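Local atomic coordinates of N-deoxyribosyltransferase (Bacillus psychrosaccharolyticus, PDB entry 6EVS), a protein that catalyses the transfer of 2-deoxyribose between nucleobases, and serves as a biocatalyst for the synthesis of modified nucleosides. Residues K21-L26 against P36-L41. Residues are numbered along the deposited sequence; the frame is centred on the assembly and turned at random.
Sequences KAEQVL and PRENQL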
loop_
_atom_site.group_PDB
_atom_site.type_symbol
_atom_site.label_atom_id
_atom_site.label_comp_id
_atom_site.label_asym_id
_atom_site.label_seq_id
_atom_site.Cartn_x
_atom_site.Cartn_y
_atom_site.Cartn_z
ATOM N N LYS A 21 30.151 11.858 -5.473
ATOM C CA LYS A 21 30.216 12.647 -4.251
ATOM C C LYS A 21 29.130 12.213 -3.278
ATOM O O LYS A 21 29.375 12.128 -2.069
ATOM C CB LYS A 21 30.087 14.138 -4.576
ATOM C CG LYS A 21 30.102 15.063 -3.350
ATOM C CD LYS A 21 31.370 14.872 -2.525
ATOM C CE LYS A 21 31.617 16.035 -1.579
ATOM N NZ LYS A 21 32.972 15.938 -0.955
ATOM N N ALA A 22 27.930 11.928 -3.792
ATOM C CA ALA A 22 26.843 11.458 -2.934
ATOM C C ALA A 22 27.205 10.139 -2.265
ATOM O O ALA A 22 26.975 9.959 -1.060
ATOM C CB ALA A 22 25.549 11.304 -3.737
ATOM N N GLU A 23 27.744 9.193 -3.041
ATOM C CA GLU A 23 28.181 7.919 -2.471
ATOM C C GLU A 23 29.186 8.150 -1.349
ATOM O O GLU A 23 29.030 7.624 -0.237
ATOM C CB GLU A 23 28.794 7.032 -3.554
ATOM C CG GLU A 23 27.822 6.517 -4.618
ATOM C CD GLU A 23 28.562 6.021 -5.862
ATOM O OE1 GLU A 23 29.794 6.252 -5.942
ATOM O OE2 GLU A 23 27.922 5.400 -6.745
ATOM N N GLN A 24 30.195 8.984 -1.609
ATOM C CA GLN A 24 31.244 9.234 -0.626
ATOM C C GLN A 24 30.687 9.906 0.623
ATOM O O GLN A 24 31.023 9.524 1.749
ATOM C CB GLN A 24 32.352 10.092 -1.248
ATOM C CG GLN A 24 33.206 10.826 -0.216
ATOM C CD GLN A 24 33.731 12.162 -0.715
ATOM O OE1 GLN A 24 33.469 13.213 -0.122
ATOM N NE2 GLN A 24 34.485 12.125 -1.809
ATOM N N VAL A 25 29.840 10.921 0.448
ATOM C CA VAL A 25 29.336 11.660 1.603
ATOM C C VAL A 25 28.446 10.765 2.458
ATOM O O VAL A 25 28.610 10.683 3.685
ATOM C CB VAL A 25 28.592 12.928 1.152
ATOM C CG1 VAL A 25 27.748 13.493 2.301
ATOM C CG2 VAL A 25 29.589 13.978 0.654
ATOM N N LEU A 26 27.491 10.080 1.823
ATOM C CA LEU A 26 26.527 9.303 2.595
ATOM C C LEU A 26 27.183 8.089 3.235
ATOM O O LEU A 26 26.802 7.699 4.345
ATOM C CB LEU A 26 25.350 8.874 1.713
ATOM C CG LEU A 26 24.526 10.021 1.121
ATOM C CD1 LEU A 26 23.494 9.523 0.129
ATOM C CD2 LEU A 26 23.851 10.829 2.224
ATOM N N PRO A 36 22.717 2.614 -7.973
ATOM C CA PRO A 36 22.370 1.814 -9.154
ATOM C C PRO A 36 23.506 1.626 -10.138
ATOM O O PRO A 36 23.534 0.593 -10.811
ATOM C CB PRO A 36 21.216 2.604 -9.776
ATOM C CG PRO A 36 20.513 3.218 -8.541
ATOM C CD PRO A 36 21.674 3.606 -7.645
ATOM N N ARG A 37 24.444 2.569 -10.230
ATOM C CA ARG A 37 25.538 2.445 -11.190
ATOM C C ARG A 37 26.496 1.308 -10.835
ATOM O O ARG A 37 27.190 0.791 -11.727
ATOM C CB ARG A 37 26.301 3.767 -11.284
ATOM C CG ARG A 37 27.290 3.995 -10.159
ATOM C CD ARG A 37 28.083 5.260 -10.359
ATOM N NE ARG A 37 29.035 5.465 -9.274
ATOM C CZ ARG A 37 30.259 5.940 -9.437
ATOM N NH1 ARG A 37 30.682 6.242 -10.653
ATOM N NH2 ARG A 37 31.056 6.105 -8.390
ATOM N N GLU A 38 26.560 0.921 -9.555
ATOM C CA GLU A 38 27.368 -0.212 -9.124
ATOM C C GLU A 38 26.649 -1.534 -9.317
ATOM O O GLU A 38 27.198 -2.577 -8.955
ATOM C CB GLU A 38 27.755 -0.077 -7.643
ATOM C CG GLU A 38 28.238 1.301 -7.196
ATOM C CD GLU A 38 28.571 1.343 -5.709
ATOM O OE1 GLU A 38 29.521 2.056 -5.325
ATOM O OE2 GLU A 38 27.878 0.662 -4.922
ATOM N N ASN A 39 25.438 -1.511 -9.868
ATOM C CA ASN A 39 24.573 -2.681 -9.948
ATOM C C ASN A 39 24.006 -2.820 -11.344
ATOM O O ASN A 39 22.815 -3.057 -11.553
ATOM C CB ASN A 39 23.502 -2.564 -8.875
ATOM C CG ASN A 39 24.112 -2.536 -7.505
ATOM O OD1 ASN A 39 24.278 -1.463 -6.906
ATOM N ND2 ASN A 39 24.493 -3.712 -7.002
ATOM N N GLN A 40 24.881 -2.671 -12.335
ATOM C CA GLN A 40 24.539 -2.870 -13.732
ATOM C C GLN A 40 24.675 -4.332 -14.138
ATOM O O GLN A 40 24.483 -4.658 -15.316
ATOM C CB GLN A 40 25.401 -1.939 -14.609
ATOM C CG GLN A 40 25.080 -0.462 -14.293
ATOM C CD GLN A 40 25.895 0.549 -15.074
ATOM O OE1 GLN A 40 25.664 0.774 -16.263
ATOM N NE2 GLN A 40 26.830 1.199 -14.394
ATOM N N LEU A 41 25.006 -5.206 -13.170
ATOM C CA LEU A 41 24.902 -6.665 -13.202
ATOM C C LEU A 41 26.024 -7.276 -14.029
ATOM O O LEU A 41 26.161 -6.955 -15.213
ATOM C CB LEU A 41 23.516 -7.075 -13.710
ATOM C CG LEU A 41 22.464 -6.586 -12.700
ATOM C CD1 LEU A 41 21.059 -7.088 -13.022
ATOM C CD2 LEU A 41 22.865 -7.005 -11.291
HETATM O O HOH W 1 31.291 3.674 -6.396
#
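Arg-37 meets Glu-23 side-on, presenting NE and NH2 to the two carboxylate oxygens in a bidentate salt bridge. NE donates to OE2 of Glu-23 at 2.8 Å, with OE2 lying in the guanidinium plane, and NH2 donates to OE1 of Glu-23, also at 2.8 Å, OE1 sitting tilted somewhat out of that plane. Both oxygens are engaged on their syn sides, although the carboxylate and guanidinium planes are twisted 35° apart, and both bonds are somewhat bent, the NE one slightly straighter. The arginine starts with CG lodged between its backbone N and carbonyl carbon (chi1 80°), then runs extended as far as NE, which carries the guanidinium edge across to the helix. Glu-23, likewise extended beyond CG, reaches out from helix 13-28 to meet it.

Glu-38 approaches the same carboxylate as a like charge, its OE1 4.0 Å from OE2 of Glu-23. A water bridges the two acids, donating to OE1 of Glu-23 (3.0 Å) and to OE1 of Glu-38 (2.6 Å). Ser-35 hydrogen-bonds OE2 of Glu-23, while Arg-27 forms a salt bridge with OE2 of Glu-38. On the loop itself, NE2 of Gln-40 donates almost linearly to the backbone O of Arg-37 at 2.7 Å, in the carbonyl plane and on a lone pair.

Helix 13-28 links the adjacent parallel strands 3-7 and 32-34 in a beta-alpha-beta crossover, and the almost wholly polar contact joins it to the loop leaving the second strand, outermost in this chain's sheet. Glu-23 is buried, and two N-H donors, the Ser-35 hydroxyl and a water hold its carboxylate, which should limit its rotation; together with Arg-27, they probably offset the repulsion from Glu-38 and keep both acids ionised.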